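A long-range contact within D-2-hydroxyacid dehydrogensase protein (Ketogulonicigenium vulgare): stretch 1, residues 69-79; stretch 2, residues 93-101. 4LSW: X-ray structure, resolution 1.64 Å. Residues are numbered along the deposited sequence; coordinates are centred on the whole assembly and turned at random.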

# COMPACT_ATOMS: atom_id res chain seq x y z
N GLU A 69 11.23 23.56 -8.32
CA GLU A 69 10.59 23.27 -9.61
C GLU A 69 9.75 21.99 -9.55
O GLU A 69 8.72 21.87 -10.23
CB GLU A 69 11.65 23.11 -10.71
CG GLU A 69 12.47 24.38 -10.95
CD GLU A 69 13.68 24.15 -11.84
OE1 GLU A 69 13.86 23.04 -12.38
OE2 GLU A 69 14.49 25.10 -11.98
N LEU A 70 10.19 21.05 -8.73
CA LEU A 70 9.67 19.69 -8.79
C LEU A 70 9.80 19.00 -7.45
O LEU A 70 10.81 19.13 -6.77
CB LEU A 70 10.46 18.90 -9.84
CG LEU A 70 10.25 17.38 -9.85
CD1 LEU A 70 8.84 17.00 -10.24
CD2 LEU A 70 11.24 16.71 -10.78
N ILE A 71 8.75 18.27 -7.08
CA ILE A 71 8.83 17.38 -5.94
C ILE A 71 8.57 15.98 -6.46
O ILE A 71 7.51 15.71 -7.02
CB ILE A 71 7.79 17.73 -4.85
CG1 ILE A 71 8.02 19.16 -4.35
CG2 ILE A 71 7.88 16.74 -3.70
CD1 ILE A 71 6.88 19.70 -3.48
N SER A 72 9.56 15.10 -6.30
CA SER A 72 9.45 13.73 -6.74
C SER A 72 9.31 12.82 -5.53
O SER A 72 10.13 12.84 -4.61
CB SER A 72 10.65 13.33 -7.61
OG SER A 72 10.54 13.92 -8.89
N VAL A 73 8.23 12.04 -5.54
CA VAL A 73 7.89 11.17 -4.42
C VAL A 73 8.24 9.72 -4.71
O VAL A 73 7.92 9.19 -5.78
CB VAL A 73 6.37 11.26 -4.10
CG1 VAL A 73 6.03 10.39 -2.92
CG2 VAL A 73 5.96 12.72 -3.84
N TYR A 74 8.91 9.09 -3.74
CA TYR A 74 9.16 7.65 -3.76
C TYR A 74 7.93 6.97 -3.16
O TYR A 74 7.65 7.12 -1.97
CB TYR A 74 10.40 7.35 -2.92
CG TYR A 74 10.88 5.91 -2.87
CD1 TYR A 74 10.28 4.99 -2.01
CD2 TYR A 74 11.96 5.50 -3.63
CE1 TYR A 74 10.74 3.68 -1.95
CE2 TYR A 74 12.42 4.20 -3.57
CZ TYR A 74 11.80 3.30 -2.73
OH TYR A 74 12.28 2.00 -2.68
N GLY A 75 7.17 6.25 -3.99
CA GLY A 75 5.94 5.62 -3.55
C GLY A 75 4.73 6.09 -4.33
O GLY A 75 4.81 7.03 -5.13
N VAL A 76 3.58 5.43 -4.12
CA VAL A 76 2.34 5.77 -4.82
C VAL A 76 1.63 7.00 -4.24
O VAL A 76 1.27 7.93 -4.97
CB VAL A 76 1.34 4.60 -4.79
CG1 VAL A 76 0.07 4.98 -5.53
CG2 VAL A 76 1.95 3.35 -5.41
N GLY A 77 1.42 6.98 -2.93
CA GLY A 77 0.69 8.05 -2.28
C GLY A 77 1.54 9.29 -2.16
O GLY A 77 2.76 9.21 -2.09
N TYR A 78 0.88 10.45 -2.12
CA TYR A 78 1.57 11.72 -1.98
C TYR A 78 0.71 12.70 -1.19
O TYR A 78 0.79 13.92 -1.36
CB TYR A 78 1.98 12.27 -3.35
CG TYR A 78 0.86 12.40 -4.35
CD1 TYR A 78 0.49 11.32 -5.16
CD2 TYR A 78 0.20 13.60 -4.52
CE1 TYR A 78 -0.52 11.45 -6.09
CE2 TYR A 78 -0.81 13.74 -5.44
CZ TYR A 78 -1.17 12.67 -6.22
OH TYR A 78 -2.18 12.84 -7.14
N ASP A 79 -0.12 12.13 -0.31
CA ASP A 79 -1.03 12.87 0.56
C ASP A 79 -0.36 14.01 1.32
O ASP A 79 -0.94 15.09 1.49
CB ASP A 79 -1.59 11.89 1.58
CG ASP A 79 -0.50 11.13 2.30
OD1 ASP A 79 0.53 10.81 1.65
OD2 ASP A 79 -0.64 10.87 3.52
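Stretch 2 93-101: VTNTPDVLT

The most distinctive feature of this contact is the way two parallel strands, whose ladder here spans two residue pairs, stay joined beyond it: the side chains of Thr96 and Asn95 join the backbone in holding the chains together, although the register slips by one residue. The principle is general: where a parallel ladder ends, side-chain donors and acceptors can supplement the backbone bonding. The strands run the same way, and both chains carry on past the last ladder pair, so that stretch 2 follows stretch 1 from Ile71 to Val76 with paired CA atoms 4.7 to 5.2 Å apart, Tyr74 being skipped.

The regular part is brief. Ile71 pairs with Val93 and Ser72 with Thr94, each pair having its CA atoms 4.8 Å apart. Thr94 holds stretch 1 with both its backbone polar groups, as a residue in a parallel ladder commonly does: its N donates to Ile71 O at 3.0 Å, and its O accepts from Val73 N at 2.9 Å. Ile71 O also receives a CA-H...O contact from Val93 CA at 3.2 Å. On the face bearing Ile71 and Val93 the packing is apolar, with Ile71 CB 4.4 Å from Val93 CG2; nearby, Val73 CG2 lies 4.2 Å from Val93 CG1. On the other face, Ser72 OG and Thr94 OG1 share a hydrogen bond of 2.8 Å, while Leu70 CD1 lies 4.0 Å from Thr94 CG2. A water extends this link, lying 2.8 Å from Thr94 OG1 and donating to Val73 O at 2.9 Å.

Beyond Thr94 the chain no longer forms a ladder. Asn95 has its CA nearest that of Val73, at 4.7 Å, and Thr96 comes next to Gly75 at a CA separation of 5.0 Å. Here main chain and side chain work together: Thr96 N donates to Gly75 O at 2.9 Å, while Gly75 N donates to Thr96 OG1 at 2.8 Å. Gly75 has phi/psi of 121/171°, at which a CB would be jammed against the preceding carbonyl oxygen, so the backbone geometry itself calls for glycine. Asn95, with chi1 in the p well, reaches further along stretch 1, and its ND2 donates to Val76 O at 2.9 Å in an almost straight bond. The same ND2 lies obliquely to the Tyr78 ring, 4.3 Å from Tyr78 CD1.

The contact ends in one apolar pair. Thr96 O, buried without a polar partner, lies 3.9 Å from Val76 CG2. Leu100, within a type I turn from Asp98 to Thr101, has its CA-to-CB bond toward stretch 1, and Leu100 CD2 meets Val76 CG2 at 3.6 Å.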

# COMPACT_ATOMS: atom_id res chain seq x y z
N VAL A 93 4.71 17.71 -9.47
CA VAL A 93 4.90 16.59 -8.56
C VAL A 93 4.86 15.27 -9.34
O VAL A 93 4.06 15.14 -10.26
CB VAL A 93 3.82 16.58 -7.45
CG1 VAL A 93 4.08 15.46 -6.44
CG2 VAL A 93 3.77 17.93 -6.72
N THR A 94 5.74 14.33 -9.00
CA THR A 94 5.69 12.98 -9.59
C THR A 94 5.62 11.93 -8.49
O THR A 94 6.02 12.20 -7.35
CB THR A 94 6.94 12.67 -10.48
OG1 THR A 94 8.12 12.67 -9.67
CG2 THR A 94 7.08 13.69 -11.61
N ASN A 95 5.11 10.75 -8.81
CA ASN A 95 5.15 9.63 -7.88
C ASN A 95 5.72 8.39 -8.56
O ASN A 95 6.33 8.50 -9.64
CB ASN A 95 3.75 9.34 -7.29
CG ASN A 95 2.76 8.86 -8.33
OD1 ASN A 95 2.93 9.07 -9.53
ND2 ASN A 95 1.69 8.21 -7.87
N THR A 96 5.55 7.22 -7.95
CA THR A 96 6.03 5.97 -8.57
C THR A 96 4.93 4.89 -8.62
O THR A 96 4.95 3.95 -7.82
CB THR A 96 7.27 5.41 -7.87
OG1 THR A 96 6.95 5.01 -6.53
CG2 THR A 96 8.38 6.46 -7.83
N PRO A 97 4.00 5.03 -9.57
CA PRO A 97 2.86 4.12 -9.70
C PRO A 97 3.17 2.88 -10.52
O PRO A 97 4.20 2.83 -11.20
CB PRO A 97 1.85 4.96 -10.46
CG PRO A 97 2.69 5.80 -11.36
CD PRO A 97 3.97 6.09 -10.59
N ASP A 98 2.28 1.89 -10.43
CA ASP A 98 2.25 0.71 -11.32
C ASP A 98 3.30 -0.35 -11.02
O ASP A 98 3.02 -1.56 -11.11
CB ASP A 98 2.29 1.12 -12.79
CG ASP A 98 1.07 1.90 -13.21
OD1 ASP A 98 -0.04 1.58 -12.73
OD2 ASP A 98 1.20 2.85 -14.02
N VAL A 99 4.50 0.07 -10.66
CA VAL A 99 5.58 -0.88 -10.49
C VAL A 99 5.42 -1.83 -9.30
O VAL A 99 6.12 -2.84 -9.22
CB VAL A 99 6.95 -0.18 -10.40
CG1 VAL A 99 7.29 0.43 -11.75
CG2 VAL A 99 6.91 0.88 -9.33
N LEU A 100 4.48 -1.53 -8.39
CA LEU A 100 4.28 -2.36 -7.20
C LEU A 100 3.04 -3.27 -7.25
O LEU A 100 2.80 -4.07 -6.34
CB LEU A 100 4.23 -1.50 -5.92
CG LEU A 100 3.22 -0.37 -5.70
CD1 LEU A 100 1.77 -0.78 -5.86
CD2 LEU A 100 3.42 0.21 -4.31
N THR A 101 2.24 -3.08 -8.30
CA THR A 101 0.89 -3.65 -8.37
C THR A 101 0.89 -5.17 -8.26
O THR A 101 0.16 -5.75 -7.45
CB THR A 101 0.17 -3.19 -9.65
OG1 THR A 101 0.06 -1.76 -9.63
CG2 THR A 101 -1.22 -3.80 -9.74
O HOH W 1 8.61 10.17 -8.46